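Local coordinates for cGAS/DncV-like nucleotidyltransferase in E. coli homolog (Elizabethkingia meningoseptica ATCC 13253 = NBRC 12535, PDB 6E0M), which synthesizes cyclic nucleotide second messengers in response to phage infection, as the CD-NTase of a CBASS antiviral defence system, at residues R13-T18 with V56-D61; R51-V56 with M192-K197. All coordinates share one frame; numbering follows the deposited sequence.

Interaction 1: residues R13-T18 with V56-D61; sequences RPVSTT and VRQNSD. With DPO (diphosphate), chain B.
The hydroxyl of S16 reaches into the turn R57-S60 and is held there by two hydrogen bonds. As a donor, S16 OG gives its proton to R57 O at 2.6 Å, lying in the plane of that carbonyl, on a lone pair, with a C=O...donor angle of 144°. As an acceptor, it takes the amide of S60, whose N stands 3.1 Å from S16 OG on a nearly straight bond (N-H...O 172°). With OG turned away from its own carbonyl carbon and beside its own N (chi1 -62°), S16 sets the hydroxyl between the carbonyl that opens the turn and the amide that closes it. One buried hydroxyl thus bridges both ends of the turn, in which N59 has positive phi. The S16 amide adds a weak bond to the same R57 O, 3.5 Å from S16 N.

The remaining contact is van der Waals. V15 straddles the backbone with its two methyls: CG2 lies 3.5 Å from V56 O, while CG1, anti to the V15 backbone N, rests against the R57 carbonyl. CG1 also meets the extended Q58 side chain at its root, 3.8 Å from Q58 CG. On the far side of the 13-18 loop the ring of P14 turns to the diphosphate, its CG 3.6 Å from DPO O2.

This surface contact joins two loops of the nucleotidyltransferase domain. The first links helix 5-11 to helix 21-38; the second leads from helix 48-52 to D61, a probable magnesium ligand, and strand 62-68. Y50 of helix 48-52 packs on S16 and bonds S60 O, K22 of helix 21-38 holds N59 OD1, and R57 makes a cation-pi contact with Y201 of helix 188-205.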
# COMPACT_ATOMS: atom_id res chain seq x y z
N ARG A 13 14.74 3.87 6.31
CA ARG A 13 14.98 4.44 4.99
C ARG A 13 14.25 3.64 3.92
O ARG A 13 14.16 2.41 4.01
CB ARG A 13 16.48 4.46 4.65
CG ARG A 13 17.33 5.28 5.63
CD ARG A 13 18.81 5.03 5.38
NE ARG A 13 19.65 5.60 6.43
CZ ARG A 13 20.10 6.86 6.44
NH1 ARG A 13 19.78 7.69 5.45
NH2 ARG A 13 20.86 7.28 7.44
N PRO A 14 13.74 4.32 2.90
CA PRO A 14 13.18 3.58 1.76
C PRO A 14 14.29 2.82 1.04
O PRO A 14 15.43 3.28 0.96
CB PRO A 14 12.56 4.67 0.87
CG PRO A 14 13.19 5.93 1.30
CD PRO A 14 13.75 5.77 2.70
N VAL A 15 13.96 1.62 0.57
CA VAL A 15 14.93 0.79 -0.14
C VAL A 15 14.63 0.90 -1.63
O VAL A 15 15.30 1.64 -2.35
CB VAL A 15 14.90 -0.66 0.38
CG1 VAL A 15 15.97 -1.49 -0.31
CG2 VAL A 15 15.13 -0.66 1.90
N SER A 16 13.61 0.20 -2.11
CA SER A 16 13.19 0.36 -3.49
C SER A 16 12.39 1.64 -3.66
O SER A 16 11.51 1.95 -2.85
CB SER A 16 12.32 -0.81 -3.92
OG SER A 16 13.00 -2.04 -3.87
N THR A 17 12.66 2.39 -4.73
CA THR A 17 11.89 3.59 -5.00
C THR A 17 11.69 3.76 -6.50
O THR A 17 12.29 3.07 -7.33
CB THR A 17 12.57 4.86 -4.47
OG1 THR A 17 13.70 5.15 -5.31
CG2 THR A 17 13.01 4.68 -3.03
N THR A 18 10.84 4.72 -6.85
CA THR A 18 10.57 5.02 -8.26
C THR A 18 11.77 5.62 -8.99
O THR A 18 11.74 5.72 -10.22
CB THR A 18 9.37 5.96 -8.35
OG1 THR A 18 9.66 7.16 -7.65
CG2 THR A 18 8.12 5.32 -7.76
N VAL A 56 10.60 -1.45 1.90
CA VAL A 56 11.73 -1.77 2.77
C VAL A 56 12.53 -2.96 2.26
O VAL A 56 13.40 -3.46 2.96
CB VAL A 56 11.27 -2.00 4.22
CG1 VAL A 56 10.51 -0.79 4.71
CG2 VAL A 56 10.40 -3.24 4.33
N ARG A 57 12.25 -3.42 1.05
CA ARG A 57 12.99 -4.52 0.45
C ARG A 57 13.56 -4.10 -0.89
O ARG A 57 13.07 -3.17 -1.54
CB ARG A 57 12.11 -5.76 0.31
CG ARG A 57 11.66 -6.29 1.66
CD ARG A 57 11.01 -7.64 1.57
NE ARG A 57 11.66 -8.60 2.46
CZ ARG A 57 11.14 -9.77 2.80
NH1 ARG A 57 9.95 -10.12 2.32
NH2 ARG A 57 11.79 -10.58 3.62
N GLN A 58 14.63 -4.79 -1.28
CA GLN A 58 15.27 -4.54 -2.56
C GLN A 58 14.46 -5.14 -3.69
O GLN A 58 13.86 -6.20 -3.53
CB GLN A 58 16.68 -5.15 -2.58
CG GLN A 58 17.58 -4.72 -1.44
CD GLN A 58 18.99 -5.27 -1.58
OE1 GLN A 58 19.19 -6.46 -1.86
NE2 GLN A 58 19.98 -4.40 -1.40
N ASN A 59 14.44 -4.45 -4.82
CA ASN A 59 13.85 -4.98 -6.05
C ASN A 59 12.38 -5.38 -5.86
O ASN A 59 11.92 -6.38 -6.41
CB ASN A 59 14.68 -6.17 -6.56
CG ASN A 59 14.55 -6.37 -8.05
OD1 ASN A 59 14.93 -5.50 -8.83
ND2 ASN A 59 14.03 -7.53 -8.45
N SER A 60 11.64 -4.56 -5.12
CA SER A 60 10.26 -4.91 -4.80
C SER A 60 9.35 -4.80 -6.02
O SER A 60 9.60 -4.02 -6.95
CB SER A 60 9.73 -4.01 -3.69
OG SER A 60 10.47 -4.20 -2.51
N ASP A 61 8.26 -5.56 -5.98
CA ASP A 61 7.24 -5.47 -7.04
C ASP A 61 6.50 -4.13 -6.96
O ASP A 61 6.23 -3.64 -5.87
CB ASP A 61 6.21 -6.60 -6.90
CG ASP A 61 6.83 -8.01 -6.89
OD1 ASP A 61 8.04 -8.19 -7.12
OD2 ASP A 61 6.05 -8.96 -6.64
P1 DPO B . 13.13 10.12 1.13
O1 DPO B . 14.60 10.25 1.42
O2 DPO B . 12.89 9.27 -0.10
O3 DPO B . 12.51 11.50 0.92
O4 DPO B . 12.36 9.38 2.38
P2 DPO B . 11.83 10.04 3.78
O5 DPO B . 12.29 9.10 4.88
O6 DPO B . 12.40 11.43 3.97
O7 DPO B . 10.30 10.05 3.65

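Interaction 2: residues R51-V56 with M192-K197; sequences RNNTNV and MVRILK. With DPO (diphosphate), chain B.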
# COMPACT_ATOMS: atom_id res chain seq x y z
N ARG A 51 4.21 4.09 -4.61
CA ARG A 51 3.50 5.37 -4.62
C ARG A 51 3.67 6.10 -3.29
O ARG A 51 3.95 7.31 -3.26
CB ARG A 51 2.01 5.14 -4.89
CG ARG A 51 1.16 6.42 -4.89
CD ARG A 51 1.45 7.29 -6.11
NE ARG A 51 0.77 8.58 -6.03
CZ ARG A 51 -0.50 8.80 -6.38
NH1 ARG A 51 -1.28 7.84 -6.85
NH2 ARG A 51 -0.99 10.01 -6.26
N ASN A 52 3.51 5.39 -2.19
CA ASN A 52 3.58 5.96 -0.85
C ASN A 52 4.99 6.00 -0.30
O ASN A 52 5.20 6.54 0.79
CB ASN A 52 2.65 5.18 0.06
CG ASN A 52 1.23 5.09 -0.51
OD1 ASN A 52 0.70 6.07 -1.01
ND2 ASN A 52 0.63 3.91 -0.43
N ASN A 53 5.97 5.46 -1.04
CA ASN A 53 7.38 5.45 -0.66
C ASN A 53 7.61 4.71 0.66
O ASN A 53 8.32 5.18 1.55
CB ASN A 53 7.95 6.87 -0.59
CG ASN A 53 9.46 6.90 -0.76
OD1 ASN A 53 10.04 6.03 -1.42
ND2 ASN A 53 10.11 7.91 -0.18
N THR A 54 7.04 3.52 0.76
CA THR A 54 7.18 2.72 1.97
C THR A 54 7.83 1.36 1.74
O THR A 54 7.67 0.46 2.56
CB THR A 54 5.80 2.53 2.62
OG1 THR A 54 4.91 1.92 1.69
CG2 THR A 54 5.20 3.88 3.05
N ASN A 55 8.61 1.21 0.67
CA ASN A 55 9.29 -0.06 0.41
C ASN A 55 10.47 -0.25 1.35
O ASN A 55 11.27 0.67 1.55
CB ASN A 55 9.82 -0.10 -1.03
CG ASN A 55 8.76 -0.41 -2.04
OD1 ASN A 55 8.03 -1.40 -1.94
ND2 ASN A 55 8.68 0.44 -3.05
N VAL A 56 10.60 -1.45 1.90
CA VAL A 56 11.73 -1.77 2.77
C VAL A 56 12.53 -2.96 2.26
O VAL A 56 13.40 -3.46 2.96
CB VAL A 56 11.27 -2.00 4.22
CG1 VAL A 56 10.51 -0.79 4.71
CG2 VAL A 56 10.40 -3.24 4.33
N MET A 192 8.50 5.53 10.62
CA MET A 192 8.01 4.53 11.57
C MET A 192 7.26 3.42 10.87
O MET A 192 7.38 2.25 11.25
CB MET A 192 7.12 5.18 12.64
CG MET A 192 7.88 6.18 13.50
SD MET A 192 9.10 5.30 14.55
CE MET A 192 10.56 6.30 14.25
N VAL A 193 6.49 3.75 9.84
CA VAL A 193 5.86 2.69 9.04
C VAL A 193 6.93 1.74 8.51
O VAL A 193 6.78 0.51 8.58
CB VAL A 193 5.03 3.30 7.90
CG1 VAL A 193 4.64 2.24 6.87
CG2 VAL A 193 3.78 3.96 8.46
N ARG A 194 8.00 2.30 7.95
CA ARG A 194 9.04 1.44 7.36
C ARG A 194 9.69 0.55 8.41
O ARG A 194 9.91 -0.64 8.16
CB ARG A 194 10.08 2.30 6.64
CG ARG A 194 9.53 2.97 5.37
CD ARG A 194 10.58 3.74 4.62
NE ARG A 194 10.02 4.84 3.84
CZ ARG A 194 10.27 6.13 4.04
NH1 ARG A 194 11.07 6.52 5.03
NH2 ARG A 194 9.69 7.03 3.28
N ILE A 195 10.00 1.10 9.59
CA ILE A 195 10.57 0.28 10.66
C ILE A 195 9.64 -0.88 11.00
O ILE A 195 10.08 -2.04 11.15
CB ILE A 195 10.87 1.13 11.91
CG1 ILE A 195 12.03 2.08 11.64
CG2 ILE A 195 11.16 0.23 13.10
CD1 ILE A 195 12.16 3.18 12.68
N LEU A 196 8.35 -0.59 11.17
CA LEU A 196 7.42 -1.65 11.53
C LEU A 196 7.25 -2.66 10.41
O LEU A 196 7.03 -3.85 10.68
CB LEU A 196 6.08 -1.04 11.92
CG LEU A 196 6.09 -0.31 13.27
CD1 LEU A 196 4.74 0.41 13.47
CD2 LEU A 196 6.37 -1.23 14.43
N LYS A 197 7.37 -2.24 9.14
CA LYS A 197 7.36 -3.20 8.04
C LYS A 197 8.59 -4.10 8.10
O LYS A 197 8.50 -5.30 7.83
CB LYS A 197 7.29 -2.47 6.69
CG LYS A 197 5.92 -1.87 6.40
CD LYS A 197 5.83 -1.15 5.08
CE LYS A 197 5.96 -2.10 3.91
NZ LYS A 197 5.63 -1.44 2.61
P1 DPO B . 13.13 10.12 1.13
O1 DPO B . 14.60 10.25 1.42
O2 DPO B . 12.89 9.27 -0.10
O3 DPO B . 12.51 11.50 0.92
O4 DPO B . 12.36 9.38 2.38
P2 DPO B . 11.83 10.04 3.78
O5 DPO B . 12.29 9.10 4.88
O6 DPO B . 12.40 11.43 3.97
O7 DPO B . 10.30 10.05 3.65
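R194 grips N53 O side-on with two nitrogens: NE and NH2 both donate to this one carbonyl oxygen, each at 2.9 Å. The oxygen lies only 2° out of the guanidinium plane, and the NH2 bond runs nearly along the C=O axis. The other flank of the guanidinium serves the diphosphate. R194 NH1 reaches DPO O5 at 2.9 Å, and NH2 points almost straight at DPO O7 (3.1 Å, N-H...O 178°). Held by carbonyl and anion together, and with NH1 also bonded to S12 O, the group has its rotation fixed. N53 contributes its amide as well, ND2 donating to DPO O2 at 3.1 Å; R187 and R191 bind the same anion.

One helical turn further on, K197 bends at chi3 (67°) to bring NZ within 2.8 Å of T54 O, approaching from above the carbonyl plane. S216, like K197 a probable GTP-binding residue, takes a second bond from NZ.

These carbonyls belong to the chain just beyond helix 48-52, which begins with the GS motif (G48-S49) of the nucleotidyltransferase fold; N53 leaves the helix with positive phi. Helix 188-205 thus clasps the exit of a probable nucleotide-binding segment through side chain to backbone bonds.

Outside this polar centre, V56 leans on the helix, CG1 at 3.7 Å from R194 CB and CG2 against K197 CB. T54 CG2 meets V193 CG1 more loosely, at 4.2 Å, where V193 also packs on E220 and V223 of helix 216-224.

How the interactions relate
From the N terminus, the chain leaves helix 5-11 through 13-18, runs through helix 21-38, strand 42-47 and helix 48-52, and returns at 56-61, where interaction 1 closes the first loop. Interaction 2 opens at 51-56, before that closure, and closes at 192-197 after the central sheet has been built, so the two cross. V56 belongs to both. N55 stitches them together, its O taking the V15 amide (V15 N to N55 O 3.0 Å) and its ND2 reaching S16 O, while P14 packs on R194. Together they tie the N-terminal loop and the stretch before strand 62-68 to helix 188-205, beside one diphosphate that both touch.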